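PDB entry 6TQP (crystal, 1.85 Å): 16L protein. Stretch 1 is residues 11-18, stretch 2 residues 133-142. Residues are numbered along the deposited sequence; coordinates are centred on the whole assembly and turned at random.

Stretch 1 11-18: NFNNSIKN
Stretch 2, residues 133-142: ISENSEDLIN

Contact between residues 11-18 and 133-142 of one chain in 16L protein, far apart in sequence and burying 457 Å² in all. Stretch 1 enters a helix at F12 and stays helical through N18. Stretch 2 leaves one helix around S134, makes a type II beta turn from S134 to S137, and starts a second helix at S137 that runs through N142. The axes of helices 12-18 and 137-142 approach to 9.5 Å, with 63° between their N-to-C directions. Closest register is at the turn, where N13 CA lies 4.7 Å from S134 CA.

In the turn, E135 (phi/psi -66/143) is followed by N136 in a left-handed conformation (54/41); both point CA-to-CB away from stretch 1. S137 (-60/-27) restores right-handed helical geometry and points toward it.

The polar centre is N13, chi1 m with chi2 near 5°, whose CA-to-CB bond runs sideways while its amide end reaches the turn. N13 OD1 accepts from S137 OG (chi1 p) at 2.4 Å, a very short hydrogen bond, and also from S137 N at 3.3 Å, a weak one with an N-H...O angle of 154°. Hydroxyl and backbone amide of the same serine thus converge on one carbonyl oxygen. The amide nitrogen is served by water 1, which accepts from N13 ND2 at 2.8 Å and from N136 N at 3.1 Å, linking helix 12-18 to the turn. Proximity is not bonding here: N13 OD1 and S134 O, 2.9 Å apart, are both acceptors, while N13 N to S137 OG, 3.0 Å, has a poor angle. S134 O does meet a CA-H...O contact from N13 CA at 3.5 Å.

The first turn of stretch 1 is capped from within. N11, chi1 t, occupies the N-cap position, and its OD1 accepts from N14 N at 2.9 Å and 163°. The helical ladder follows, from S15 N to N11 O at 3.1 Å, I16 N to F12 O at 3.1 Å, K17 N to N13 O at 2.9 Å and N18 N to N14 O at 2.9 Å. N136, also an N-cap residue, makes no side-chain capping bond; its backbone O accepts weakly from D139 N at 3.1 Å. I141 N to S137 O at 2.7 Å and N142 N to E138 O at 2.9 Å continue that helix.

Beside the polar site, I16 (chi1 m, chi2 m) packs as a knob among S134, S137, L140 and I141. I16 CG1 lies 3.7 Å from S137 CB, I16 CG2 3.9 Å from S134 CA and 4.0 Å from L140 CD2, and I16 CD1 4.0 Å from I141 CG1. L140 is t, p and I141 m, t. F12, chi1 m and chi2 near 112°, also points toward stretch 2: F12 CD2 reaches I141 CD1 at 3.7 Å, and I141 approaches the ring obliquely. F12 CB comes within 3.2 Å of S137 OG, so that hydroxyl is closely packed as well as hydrogen-bonded.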

# COMPACT_ATOMS: atom_id res chain seq x y z
N ASN A 11 10.20 -8.31 -15.49
CA ASN A 11 8.75 -8.30 -15.31
C ASN A 11 8.36 -7.19 -14.35
O ASN A 11 8.69 -7.26 -13.16
CB ASN A 11 8.26 -9.65 -14.78
CG ASN A 11 6.76 -9.73 -14.70
OD1 ASN A 11 6.14 -9.18 -13.79
ND2 ASN A 11 6.15 -10.42 -15.66
N PHE A 12 7.60 -6.20 -14.84
CA PHE A 12 7.31 -5.00 -14.07
C PHE A 12 6.41 -5.27 -12.87
O PHE A 12 6.61 -4.71 -11.78
CB PHE A 12 6.68 -3.94 -14.97
CG PHE A 12 7.63 -3.40 -16.01
CD1 PHE A 12 7.44 -3.67 -17.35
CD2 PHE A 12 8.73 -2.65 -15.62
CE1 PHE A 12 8.32 -3.19 -18.30
CE2 PHE A 12 9.61 -2.16 -16.57
CZ PHE A 12 9.41 -2.43 -17.91
N ASN A 13 5.38 -6.11 -13.05
CA ASN A 13 4.52 -6.46 -11.93
C ASN A 13 5.33 -7.08 -10.80
O ASN A 13 5.14 -6.73 -9.63
CB ASN A 13 3.42 -7.42 -12.38
CG ASN A 13 2.45 -6.79 -13.36
OD1 ASN A 13 2.64 -5.65 -13.79
ND2 ASN A 13 1.40 -7.53 -13.71
N ASN A 14 6.24 -8.00 -11.13
CA ASN A 14 7.10 -8.62 -10.13
C ASN A 14 7.96 -7.58 -9.42
O ASN A 14 8.17 -7.65 -8.21
CB ASN A 14 7.96 -9.68 -10.79
CG ASN A 14 8.83 -10.42 -9.79
OD1 ASN A 14 8.33 -11.11 -8.90
ND2 ASN A 14 10.13 -10.29 -9.96
N SER A 15 8.49 -6.60 -10.17
CA SER A 15 9.29 -5.55 -9.55
C SER A 15 8.50 -4.82 -8.48
O SER A 15 8.97 -4.63 -7.35
CB SER A 15 9.78 -4.55 -10.61
OG SER A 15 10.60 -5.17 -11.59
N ILE A 16 7.29 -4.39 -8.82
CA ILE A 16 6.45 -3.66 -7.87
C ILE A 16 6.10 -4.54 -6.68
O ILE A 16 6.14 -4.09 -5.53
CB ILE A 16 5.19 -3.12 -8.58
CG1 ILE A 16 5.54 -1.96 -9.50
CG2 ILE A 16 4.14 -2.66 -7.59
CD1 ILE A 16 6.16 -0.76 -8.80
N LYS A 17 5.74 -5.80 -6.92
CA LYS A 17 5.42 -6.69 -5.81
C LYS A 17 6.59 -6.80 -4.84
O LYS A 17 6.42 -6.71 -3.62
CB LYS A 17 5.04 -8.08 -6.32
CG LYS A 17 4.54 -9.03 -5.22
CD LYS A 17 4.62 -10.50 -5.61
CE LYS A 17 6.05 -11.01 -5.59
NZ LYS A 17 6.12 -12.40 -5.07
N ASN A 18 7.79 -6.99 -5.38
CA ASN A 18 8.97 -7.10 -4.53
C ASN A 18 9.20 -5.82 -3.75
O ASN A 18 9.56 -5.85 -2.57
CB ASN A 18 10.20 -7.44 -5.37
CG ASN A 18 10.21 -8.88 -5.80
OD1 ASN A 18 9.52 -9.71 -5.21
ND2 ASN A 18 10.99 -9.20 -6.82
N ILE A 133 -1.80 -4.82 -6.06
CA ILE A 133 -1.27 -3.51 -6.42
C ILE A 133 -0.38 -3.62 -7.64
O ILE A 133 -0.34 -2.70 -8.48
CB ILE A 133 -0.54 -2.88 -5.22
CG1 ILE A 133 -1.54 -2.53 -4.12
CG2 ILE A 133 0.24 -1.65 -5.66
CD1 ILE A 133 -0.89 -2.06 -2.82
N SER A 134 0.32 -4.75 -7.79
CA SER A 134 1.29 -4.93 -8.87
C SER A 134 0.63 -5.19 -10.22
O SER A 134 1.32 -5.11 -11.24
CB SER A 134 2.24 -6.08 -8.53
OG SER A 134 1.57 -7.32 -8.59
N GLU A 135 -0.66 -5.48 -10.26
CA GLU A 135 -1.31 -5.63 -11.55
C GLU A 135 -1.31 -4.28 -12.25
O GLU A 135 -1.40 -3.23 -11.61
CB GLU A 135 -2.73 -6.18 -11.33
CG GLU A 135 -2.76 -7.56 -10.65
CD GLU A 135 -4.18 -8.07 -10.36
OE1 GLU A 135 -5.14 -7.33 -10.65
OE2 GLU A 135 -4.31 -9.21 -9.84
N ASN A 136 -1.13 -4.30 -13.58
CA ASN A 136 -1.04 -3.06 -14.36
C ASN A 136 0.03 -2.13 -13.80
O ASN A 136 -0.15 -0.91 -13.73
CB ASN A 136 -2.39 -2.35 -14.38
CG ASN A 136 -3.54 -3.29 -14.67
OD1 ASN A 136 -4.42 -3.48 -13.84
ND2 ASN A 136 -3.51 -3.90 -15.85
N SER A 137 1.17 -2.70 -13.41
CA SER A 137 2.22 -1.90 -12.77
C SER A 137 2.72 -0.78 -13.69
O SER A 137 3.20 0.25 -13.20
CB SER A 137 3.38 -2.81 -12.34
OG SER A 137 3.85 -3.58 -13.44
N GLU A 138 2.62 -0.97 -15.00
CA GLU A 138 3.08 0.05 -15.95
C GLU A 138 2.46 1.41 -15.63
O GLU A 138 3.15 2.44 -15.63
CB GLU A 138 2.74 -0.37 -17.38
CG GLU A 138 3.76 -1.30 -18.02
CD GLU A 138 3.49 -1.53 -19.51
OE1 GLU A 138 2.34 -1.30 -19.96
OE2 GLU A 138 4.43 -1.93 -20.23
N ASP A 139 1.16 1.43 -15.36
CA ASP A 139 0.49 2.69 -15.02
C ASP A 139 1.02 3.25 -13.70
O ASP A 139 1.19 4.47 -13.57
CB ASP A 139 -1.02 2.49 -14.94
CG ASP A 139 -1.60 2.03 -16.25
OD1 ASP A 139 -1.04 2.40 -17.31
OD2 ASP A 139 -2.62 1.29 -16.23
N LEU A 140 1.27 2.39 -12.72
CA LEU A 140 1.81 2.89 -11.45
C LEU A 140 3.22 3.42 -11.64
O LEU A 140 3.58 4.47 -11.10
CB LEU A 140 1.77 1.78 -10.40
CG LEU A 140 2.44 2.06 -9.06
CD1 LEU A 140 1.84 3.29 -8.39
CD2 LEU A 140 2.26 0.85 -8.17
N ILE A 141 4.05 2.70 -12.40
CA ILE A 141 5.42 3.14 -12.62
C ILE A 141 5.43 4.49 -13.33
O ILE A 141 6.15 5.41 -12.94
CB ILE A 141 6.19 2.06 -13.39
CG1 ILE A 141 6.39 0.82 -12.49
CG2 ILE A 141 7.56 2.60 -13.88
CD1 ILE A 141 7.01 -0.38 -13.19
N ASN A 142 4.60 4.65 -14.36
CA ASN A 142 4.53 5.93 -15.06
C ASN A 142 4.11 7.06 -14.14
O ASN A 142 4.56 8.20 -14.30
CB ASN A 142 3.56 5.84 -16.24
CG ASN A 142 4.10 5.00 -17.37
OD1 ASN A 142 5.30 4.72 -17.43
ND2 ASN A 142 3.22 4.60 -18.29
O HOH W 1 -1.03 -6.96 -15.08